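Local coordinates for glutamate ABC superfamily ATP binding cassette transporter, binding protein (Enterococcus faecium DO, PDB 5EYF) that binds L-glutamate as the extracellular solute-binding protein of an ABC transporter and probably delivers it to the membrane permease for uptake, at residues Ser99-Lys113 against Glu187-Gly201. Residues are numbered along the deposited sequence; the frame is centred on the assembly and turned at random.
Sequences SDVYFDAGQALLVKK and EYELVGGTFTNEPYG. With MG (magnesium ion), chain D.
The two antiparallel strands that pass between the lobes of this type II periplasmic-binding-protein fold pair here, where Y200 packs on F103 and A105 beside the bound glutamate. The strands are 103-112 and 198-205. A105 and E198 form a hydrogen-bonded pair, with E198 N to A105 O at 2.8 Å. The F103 and Y200 rings are tilted 25° and offset, with little face-to-face overlap. CB of A105 touches the phenol end of Y200, 3.6 Å from its OH. That hydroxyl bonds to D174, a glutamate-binding residue. CE2 of Y102 comes up against CB of Y200, at 3.6 Å. One water joins Y102 OH to G201 O, and D42 also bonds the hydroxyl.

Beyond G106, T196 OG1 takes the place of a backbone acceptor for Q107 N, while F195 N still bonds Q107 O. With chi1 at 71°, T196 OG1 is turned toward Q107 and accepts a hydrogen bond from Q107 N at 2.9 Å. The same hydroxyl donates to the anti lone pair of E198 OE2, while E198 OE1 bonds T87. CB of Q107 lies over one face of the F195 ring, 4.3 Å from its centroid. Q107 NE2 bonds T172 OG1 and S137 O, and Q107 OE1 bonds N140 ND2.

In the second lobe, V111 pairs with E189, and V111 CG2 meets V191 CG1. Outside, a weak salt bridge joins K112 NZ to E187 OE2.

N197 points away from this pairing; its OD1 binds magnesium at 2.1 Å, together with N197 of the second subunit. One metal-bound water bonds A105 O; another bonds T194 OG1 and T196 O. The T87–E198–T196–Q107 chain and the Y200–D174 bond thus tie the hinge by hydrogen bonds to the glutamate-binding residues T87 and D174.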
ATOM      1  N   SER B  99       3.896  -5.748  13.342  1.00 14.55           N
ATOM      2  CA  SER B  99       3.473  -4.389  13.672  1.00 14.08           C
ATOM      3  C   SER B  99       2.565  -3.816  12.577  1.00 14.93           C
ATOM      4  O   SER B  99       2.385  -4.382  11.481  1.00 14.73           O
ATOM      5  CB  SER B  99       4.670  -3.453  13.801  1.00 15.13           C
ATOM      6  OG  SER B  99       5.254  -3.189  12.515  1.00 14.72           O
ATOM      7  N   ASP B 100       2.049  -2.633  12.879  1.00 15.11           N
ATOM      8  CA  ASP B 100       1.475  -1.775  11.845  1.00 12.95           C
ATOM      9  C   ASP B 100       2.468  -1.556  10.699  1.00 12.27           C
ATOM     10  O   ASP B 100       3.700  -1.569  10.885  1.00 13.57           O
ATOM     11  CB  ASP B 100       1.089  -0.418  12.453  1.00 16.40           C
ATOM     12  CG  ASP B 100      -0.028  -0.529  13.469  1.00 21.91           C
ATOM     13  OD1 ASP B 100      -0.852  -1.453  13.378  1.00 27.40           O
ATOM     14  OD2 ASP B 100      -0.119   0.359  14.330  1.00 25.35           O
ATOM     15  N   VAL B 101       1.910  -1.324   9.513  1.00 12.45           N
ATOM     16  CA  VAL B 101       2.707  -1.067   8.312  1.00 11.73           C
ATOM     17  C   VAL B 101       3.516   0.208   8.495  1.00 12.04           C
ATOM     18  O   VAL B 101       3.002   1.231   8.956  1.00 13.91           O
ATOM     19  CB  VAL B 101       1.783  -0.965   7.093  1.00 12.23           C
ATOM     20  CG1 VAL B 101       2.524  -0.478   5.807  1.00 14.53           C
ATOM     21  CG2 VAL B 101       1.122  -2.323   6.815  1.00 14.48           C
ATOM     22  N   TYR B 102       4.804   0.161   8.143  1.00 12.03           N
ATOM     23  CA  TYR B 102       5.617   1.375   8.236  1.00 11.98           C
ATOM     24  C   TYR B 102       6.220   1.830   6.894  1.00 13.05           C
ATOM     25  O   TYR B 102       6.880   2.884   6.852  1.00 13.87           O
ATOM     26  CB  TYR B 102       6.738   1.203   9.312  1.00 11.94           C
ATOM     27  CG  TYR B 102       7.827   0.255   8.873  1.00 11.67           C
ATOM     28  CD1 TYR B 102       9.002   0.749   8.296  1.00 12.74           C
ATOM     29  CD2 TYR B 102       7.668  -1.142   8.971  1.00 11.81           C
ATOM     30  CE1 TYR B 102       9.983  -0.100   7.836  1.00 13.14           C
ATOM     31  CE2 TYR B 102       8.669  -2.008   8.511  1.00 13.20           C
ATOM     32  CZ  TYR B 102       9.792  -1.479   7.920  1.00 13.38           C
ATOM     33  OH  TYR B 102      10.757  -2.327   7.400  1.00 14.09           O
ATOM     34  N   PHE B 103       6.022   1.080   5.799  1.00 11.97           N
ATOM     35  CA  PHE B 103       6.482   1.481   4.474  1.00 12.14           C
ATOM     36  C   PHE B 103       5.600   0.770   3.449  1.00 12.41           C
ATOM     37  O   PHE B 103       5.282  -0.403   3.624  1.00 13.86           O
ATOM     38  CB  PHE B 103       7.969   1.110   4.245  1.00 13.17           C
ATOM     39  CG  PHE B 103       8.562   1.713   2.986  1.00 13.24           C
ATOM     40  CD1 PHE B 103       9.179   2.956   3.014  1.00 13.72           C
ATOM     41  CD2 PHE B 103       8.465   1.047   1.758  1.00 13.04           C
ATOM     42  CE1 PHE B 103       9.698   3.533   1.857  1.00 13.84           C
ATOM     43  CE2 PHE B 103       9.011   1.609   0.599  1.00 14.54           C
ATOM     44  CZ  PHE B 103       9.619   2.856   0.643  1.00 13.90           C
ATOM     45  N   ASP B 104       5.272   1.464   2.363  0.77 12.05           N
ATOM     46  CA  ASP B 104       4.365   0.957   1.339  0.77 13.21           C
ATOM     47  C   ASP B 104       5.113   0.741   0.016  0.77 13.29           C
ATOM     48  O   ASP B 104       5.184   1.638  -0.817  0.77 13.72           O
ATOM     49  CB  ASP B 104       3.226   1.983   1.201  0.77 14.17           C
ATOM     50  CG  ASP B 104       2.000   1.430   0.545  0.77 15.64           C
ATOM     51  OD1 ASP B 104       2.002   0.232   0.224  0.77 16.35           O
ATOM     52  OD2 ASP B 104       1.016   2.213   0.388  0.77 16.30           O
ATOM     53  N   ALA B 105       5.685  -0.450  -0.166  1.00 13.67           N
ATOM     54  CA  ALA B 105       6.438  -0.763  -1.379  1.00 14.01           C
ATOM     55  C   ALA B 105       5.551  -1.498  -2.386  1.00 14.37           C
ATOM     56  O   ALA B 105       4.356  -1.714  -2.167  1.00 14.51           O
ATOM     57  CB  ALA B 105       7.708  -1.566  -1.036  1.00 15.50           C
ATOM     58  N   GLY B 106       6.147  -1.903  -3.503  1.00 14.83           N
ATOM     59  CA  GLY B 106       5.451  -2.741  -4.470  1.00 15.20           C
ATOM     60  C   GLY B 106       6.457  -3.348  -5.408  1.00 15.59           C
ATOM     61  O   GLY B 106       7.473  -2.730  -5.705  1.00 16.30           O
ATOM     62  N   GLN B 107       6.181  -4.560  -5.875  1.00 14.64           N
ATOM     63  CA  GLN B 107       7.166  -5.222  -6.726  1.00 14.79           C
ATOM     64  C   GLN B 107       7.264  -4.553  -8.090  1.00 15.50           C
ATOM     65  O   GLN B 107       6.266  -4.106  -8.653  1.00 16.07           O
ATOM     66  CB  GLN B 107       6.831  -6.701  -6.877  1.00 15.28           C
ATOM     67  CG  GLN B 107       7.986  -7.492  -7.497  1.00 16.25           C
ATOM     68  CD  GLN B 107       7.799  -8.979  -7.338  1.00 17.30           C
ATOM     69  OE1 GLN B 107       7.093  -9.413  -6.447  1.00 20.42           O
ATOM     70  NE2 GLN B 107       8.400  -9.764  -8.225  1.00 16.94           N
ATOM     71  N   ALA B 108       8.475  -4.509  -8.639  1.00 15.27           N
ATOM     72  CA  ALA B 108       8.728  -3.788  -9.883  1.00 16.09           C
ATOM     73  C   ALA B 108       9.825  -4.485 -10.668  1.00 15.55           C
ATOM     74  O   ALA B 108      10.382  -5.497 -10.237  1.00 15.50           O
ATOM     75  CB  ALA B 108       9.124  -2.320  -9.640  1.00 16.40           C
ATOM     76  N   LEU B 109      10.117  -3.925 -11.841  1.00 15.39           N
ATOM     77  CA  LEU B 109      11.109  -4.455 -12.770  1.00 14.88           C
ATOM     78  C   LEU B 109      12.209  -3.442 -13.012  1.00 15.92           C
ATOM     79  O   LEU B 109      11.937  -2.264 -13.224  1.00 19.33           O
ATOM     80  CB  LEU B 109      10.514  -4.763 -14.133  1.00 16.14           C
ATOM     81  CG  LEU B 109       9.423  -5.817 -14.225  1.00 16.59           C
ATOM     82  CD1 LEU B 109       9.007  -6.033 -15.683  1.00 18.04           C
ATOM     83  CD2 LEU B 109       9.851  -7.132 -13.582  1.00 17.52           C
ATOM     84  N   LEU B 110      13.448  -3.926 -13.054  1.00 16.55           N
ATOM     85  CA  LEU B 110      14.601  -3.134 -13.455  1.00 17.89           C
ATOM     86  C   LEU B 110      15.172  -3.738 -14.735  1.00 18.59           C
ATOM     87  O   LEU B 110      15.383  -4.953 -14.802  1.00 18.33           O
ATOM     88  CB  LEU B 110      15.663  -3.151 -12.342  1.00 19.15           C
ATOM     89  CG  LEU B 110      16.937  -2.318 -12.528  1.00 20.64           C
ATOM     90  CD1 LEU B 110      16.640  -0.894 -12.129  1.00 21.37           C
ATOM     91  CD2 LEU B 110      18.121  -2.871 -11.714  1.00 22.22           C
ATOM     92  N   VAL B 111      15.389  -2.897 -15.752  1.00 19.14           N
ATOM     93  CA  VAL B 111      15.929  -3.321 -17.040  1.00 19.27           C
ATOM     94  C   VAL B 111      17.002  -2.329 -17.467  1.00 22.10           C
ATOM     95  O   VAL B 111      17.083  -1.211 -16.956  1.00 22.22           O
ATOM     96  CB  VAL B 111      14.819  -3.419 -18.131  1.00 20.07           C
ATOM     97  CG1 VAL B 111      13.753  -4.440 -17.737  1.00 20.33           C
ATOM     98  CG2 VAL B 111      14.172  -2.068 -18.363  1.00 21.89           C
ATOM     99  N   LYS B 112      17.840  -2.749 -18.417  1.00 22.45           N
ATOM    100  CA  LYS B 112      18.723  -1.803 -19.084  1.00 25.65           C
ATOM    101  C   LYS B 112      17.889  -0.815 -19.899  1.00 25.62           C
ATOM    102  O   LYS B 112      16.969  -1.207 -20.621  1.00 24.07           O
ATOM    103  CB  LYS B 112      19.694  -2.550 -19.997  1.00 29.03           C
ATOM    104  CG  LYS B 112      20.725  -1.680 -20.695  1.00 34.28           C
ATOM    105  CD  LYS B 112      21.596  -2.538 -21.606  1.00 38.46           C
ATOM    106  CE  LYS B 112      22.279  -1.707 -22.677  1.00 41.71           C
ATOM    107  NZ  LYS B 112      23.627  -1.273 -22.241  1.00 43.74           N
ATOM    108  N   LYS B 113      18.228   0.470 -19.808  1.00 27.50           N
ATOM    109  CA  LYS B 113      17.578   1.461 -20.666  1.00 29.65           C
ATOM    110  C   LYS B 113      17.588   1.036 -22.127  1.00 30.55           C
ATOM    111  O   LYS B 113      18.605   0.574 -22.656  1.00 29.28           O
ATOM    112  CB  LYS B 113      18.249   2.822 -20.533  1.00 31.04           C
ATOM    113  CG  LYS B 113      17.908   3.501 -19.257  1.00 32.43           C
ATOM    114  CD  LYS B 113      18.740   4.732 -19.044  1.00 34.60           C
ATOM    115  CE  LYS B 113      18.426   5.310 -17.675  1.00 35.86           C
ATOM    116  NZ  LYS B 113      18.870   6.717 -17.567  1.00 37.43           N
ATOM    117  N   GLU B 187      22.775   3.152 -16.177  0.92 40.89           N
ATOM    118  CA  GLU B 187      22.380   2.484 -17.410  0.92 38.83           C
ATOM    119  C   GLU B 187      21.071   1.718 -17.271  0.92 33.93           C
ATOM    120  O   GLU B 187      20.598   1.153 -18.268  0.92 33.44           O
ATOM    121  CB  GLU B 187      23.472   1.515 -17.870  0.92 42.22           C
ATOM    122  CG  GLU B 187      24.694   2.158 -18.480  0.92 47.29           C
ATOM    123  CD  GLU B 187      25.655   1.119 -19.021  0.92 51.43           C
ATOM    124  OE1 GLU B 187      26.837   1.134 -18.623  0.92 52.34           O
ATOM    125  OE2 GLU B 187      25.212   0.276 -19.837  0.92 53.13           O
ATOM    126  N   TYR B 188      20.502   1.666 -16.066  1.00 30.56           N
ATOM    127  CA  TYR B 188      19.347   0.835 -15.749  1.00 28.63           C
ATOM    128  C   TYR B 188      18.237   1.697 -15.170  1.00 29.03           C
ATOM    129  O   TYR B 188      18.501   2.719 -14.535  1.00 29.39           O
ATOM    130  CB  TYR B 188      19.734  -0.268 -14.767  1.00 27.01           C
ATOM    131  CG  TYR B 188      20.791  -1.136 -15.375  1.00 26.76           C
ATOM    132  CD1 TYR B 188      20.443  -2.272 -16.085  1.00 28.39           C
ATOM    133  CD2 TYR B 188      22.135  -0.796 -15.293  1.00 28.49           C
ATOM    134  CE1 TYR B 188      21.387  -3.052 -16.676  1.00 28.27           C
ATOM    135  CE2 TYR B 188      23.081  -1.563 -15.893  1.00 29.29           C
ATOM    136  CZ  TYR B 188      22.698  -2.692 -16.586  1.00 31.06           C
ATOM    137  OH  TYR B 188      23.644  -3.467 -17.183  1.00 34.36           O
ATOM    138  N   GLU B 189      16.990   1.279 -15.396  1.00 26.37           N
ATOM    139  CA  GLU B 189      15.856   2.052 -14.902  1.00 26.18           C
ATOM    140  C   GLU B 189      14.731   1.112 -14.498  1.00 24.45           C
ATOM    141  O   GLU B 189      14.610  -0.017 -15.005  1.00 24.44           O
ATOM    142  CB  GLU B 189      15.354   3.069 -15.949  1.00 26.74           C
ATOM    143  CG  GLU B 189      14.778   2.466 -17.224  1.00 28.69           C
ATOM    144  CD  GLU B 189      14.418   3.525 -18.268  1.00 29.53           C
ATOM    145  OE1 GLU B 189      14.437   4.720 -17.920  1.00 31.93           O
ATOM    146  OE2 GLU B 189      14.128   3.170 -19.435  1.00 31.32           O
ATOM    147  N   LEU B 190      13.884   1.603 -13.594  1.00 23.84           N
ATOM    148  CA  LEU B 190      12.620   0.927 -13.305  1.00 24.98           C
ATOM    149  C   LEU B 190      11.641   1.174 -14.445  1.00 24.74           C
ATOM    150  O   LEU B 190      11.612   2.263 -15.032  1.00 26.69           O
ATOM    151  CB  LEU B 190      12.006   1.412 -11.973  1.00 26.73           C
ATOM    152  CG  LEU B 190      12.557   0.881 -10.642  1.00 29.92           C
ATOM    153  CD1 LEU B 190      13.958   1.448 -10.396  1.00 32.12           C
ATOM    154  CD2 LEU B 190      11.652   1.240  -9.482  1.00 31.69           C
ATOM    155  N   VAL B 191      10.875   0.146 -14.800  1.00 24.78           N
ATOM    156  CA  VAL B 191       9.890   0.265 -15.872  1.00 25.34           C
ATOM    157  C   VAL B 191       8.602  -0.388 -15.419  1.00 26.87           C
ATOM    158  O   VAL B 191       8.615  -1.441 -14.764  1.00 27.00           O
ATOM    159  CB  VAL B 191      10.354  -0.373 -17.208  1.00 26.10           C
ATOM    160  CG1 VAL B 191      11.592   0.324 -17.752  1.00 26.13           C
ATOM    161  CG2 VAL B 191      10.616  -1.875 -17.067  1.00 25.68           C
ATOM    162  N   GLY B 192       7.487   0.231 -15.800  1.00 26.76           N
ATOM    163  CA  GLY B 192       6.174  -0.352 -15.622  1.00 26.41           C
ATOM    164  C   GLY B 192       5.540  -0.166 -14.266  1.00 25.71           C
ATOM    165  O   GLY B 192       4.556  -0.857 -13.968  1.00 26.37           O
ATOM    166  N   GLY B 193       6.054   0.729 -13.422  1.00 24.54           N
ATOM    167  CA  GLY B 193       5.326   0.905 -12.157  1.00 23.29           C
ATOM    168  C   GLY B 193       5.463  -0.308 -11.243  1.00 22.78           C
ATOM    169  O   GLY B 193       6.498  -0.994 -11.239  1.00 24.20           O
ATOM    170  N   THR B 194       4.406  -0.593 -10.466  1.00 20.44           N
ATOM    171  CA  THR B 194       4.431  -1.744  -9.565  1.00 18.93           C
ATOM    172  C   THR B 194       3.297  -2.690  -9.913  1.00 17.22           C
ATOM    173  O   THR B 194       2.239  -2.263 -10.382  1.00 19.39           O
ATOM    174  CB  THR B 194       4.332  -1.342  -8.058  1.00 18.52           C
ATOM    175  OG1 THR B 194       3.132  -0.610  -7.814  1.00 20.15           O
ATOM    176  CG2 THR B 194       5.556  -0.522  -7.613  1.00 18.18           C
ATOM    177  N   PHE B 195       3.501  -3.983  -9.673  1.00 15.72           N
ATOM    178  CA  PHE B 195       2.446  -4.947  -9.961  1.00 16.12           C
ATOM    179  C   PHE B 195       2.054  -5.765  -8.735  1.00 14.50           C
ATOM    180  O   PHE B 195       1.244  -6.696  -8.852  1.00 15.28           O
ATOM    181  CB  PHE B 195       2.824  -5.862 -11.152  1.00 16.01           C
ATOM    182  CG  PHE B 195       4.146  -6.584 -11.009  1.00 15.58           C
ATOM    183  CD1 PHE B 195       4.205  -7.851 -10.436  1.00 15.80           C
ATOM    184  CD2 PHE B 195       5.323  -5.994 -11.452  1.00 16.43           C
ATOM    185  CE1 PHE B 195       5.454  -8.522 -10.308  1.00 15.23           C
ATOM    186  CE2 PHE B 195       6.554  -6.648 -11.337  1.00 15.86           C
ATOM    187  CZ  PHE B 195       6.623  -7.900 -10.761  1.00 15.44           C
ATOM    188  N   THR B 196       2.584  -5.421  -7.561  1.00 14.86           N
ATOM    189  CA  THR B 196       2.055  -5.913  -6.301  1.00 14.54           C
ATOM    190  C   THR B 196       2.023  -4.767  -5.304  1.00 14.74           C
ATOM    191  O   THR B 196       2.632  -3.711  -5.518  1.00 15.24           O
ATOM    192  CB  THR B 196       2.900  -7.021  -5.683  1.00 14.13           C
ATOM    193  OG1 THR B 196       4.128  -6.456  -5.205  1.00 14.74           O
ATOM    194  CG2 THR B 196       3.192  -8.149  -6.686  1.00 15.03           C
ATOM    195  N   ASN B 197       1.346  -4.991  -4.179  1.00 14.32           N
ATOM    196  CA  ASN B 197       1.552  -4.152  -3.003  1.00 13.94           C
ATOM    197  C   ASN B 197       2.425  -4.909  -2.017  1.00 14.31           C
ATOM    198  O   ASN B 197       2.198  -6.093  -1.777  1.00 15.31           O
ATOM    199  CB  ASN B 197       0.214  -3.786  -2.367  1.00 15.17           C
ATOM    200  CG  ASN B 197      -0.612  -2.943  -3.282  1.00 16.24           C
ATOM    201  OD1 ASN B 197      -0.078  -2.101  -4.012  1.00 16.19           O
ATOM    202  ND2 ASN B 197      -1.908  -3.173  -3.281  1.00 18.49           N
ATOM    203  N   GLU B 198       3.432  -4.234  -1.458  1.00 14.67           N
ATOM    204  CA  GLU B 198       4.363  -4.852  -0.508  1.00 15.09           C
ATOM    205  C   GLU B 198       4.421  -3.970   0.724  1.00 14.51           C
ATOM    206  O   GLU B 198       5.366  -3.195   0.893  1.00 15.53           O
ATOM    207  CB  GLU B 198       5.762  -5.020  -1.114  1.00 14.54           C
ATOM    208  CG  GLU B 198       5.819  -5.836  -2.418  1.00 15.82           C
ATOM    209  CD  GLU B 198       5.560  -7.317  -2.253  1.00 18.05           C
ATOM    210  OE1 GLU B 198       5.890  -7.909  -1.220  1.00 18.90           O
ATOM    211  OE2 GLU B 198       5.025  -7.936  -3.193  1.00 19.03           O
ATOM    212  N   PRO B 199       3.417  -4.048   1.596  1.00 12.84           N
ATOM    213  CA  PRO B 199       3.461  -3.258   2.846  1.00 12.40           C
ATOM    214  C   PRO B 199       4.445  -3.873   3.834  1.00 12.36           C
ATOM    215  O   PRO B 199       4.327  -5.052   4.184  1.00 14.99           O
ATOM    216  CB  PRO B 199       2.025  -3.338   3.373  1.00 13.59           C
ATOM    217  CG  PRO B 199       1.498  -4.624   2.772  1.00 15.59           C
ATOM    218  CD  PRO B 199       2.153  -4.796   1.443  1.00 14.28           C
ATOM    219  N   TYR B 200       5.425  -3.091   4.281  1.00 12.42           N
ATOM    220  CA  TYR B 200       6.403  -3.630   5.219  1.00 11.69           C
ATOM    221  C   TYR B 200       5.897  -3.536   6.652  1.00 12.20           C
ATOM    222  O   TYR B 200       5.338  -2.510   7.066  1.00 12.86           O
ATOM    223  CB  TYR B 200       7.711  -2.851   5.151  1.00 13.85           C
ATOM    224  CG  TYR B 200       8.472  -2.895   3.856  1.00 13.60           C
ATOM    225  CD1 TYR B 200       8.141  -3.792   2.839  1.00 15.89           C
ATOM    226  CD2 TYR B 200       9.572  -2.064   3.678  1.00 14.50           C
ATOM    227  CE1 TYR B 200       8.877  -3.818   1.665  1.00 17.03           C
ATOM    228  CE2 TYR B 200      10.313  -2.087   2.523  1.00 15.62           C
ATOM    229  CZ  TYR B 200       9.961  -2.961   1.515  1.00 16.00           C
ATOM    230  OH  TYR B 200      10.737  -2.978   0.358  1.00 18.13           O
ATOM    231  N   GLY B 201       6.140  -4.603   7.414  1.00 13.07           N
ATOM    232  CA  GLY B 201       5.877  -4.606   8.837  1.00 13.46           C
ATOM    233  C   GLY B 201       7.102  -5.067   9.602  1.00 13.89           C
ATOM    234  O   GLY B 201       8.048  -5.625   9.036  1.00 14.82           O
TER
HETATM  235 MG    MG D 302       0.718  -0.165  -4.002  1.00 15.40          MG
HETATM  236  O   HOH W   1      10.476  -5.095   7.719  1.00 14.82           O
HETATM  237  O   HOH W   2       1.754  -0.575  -2.289  1.00 15.79           O
HETATM  238  O   HOH W   3       7.396  -2.923 -12.852  1.00 21.55           O
HETATM  239  O   HOH W   4       2.300  -0.938  -5.125  1.00 16.74           O
HETATM  240  O   HOH W   5      -0.185   0.513  -5.753  1.00 17.97           O
HETATM  241  O   HOH W   6      -1.015   0.458  -2.985  1.00 13.67           O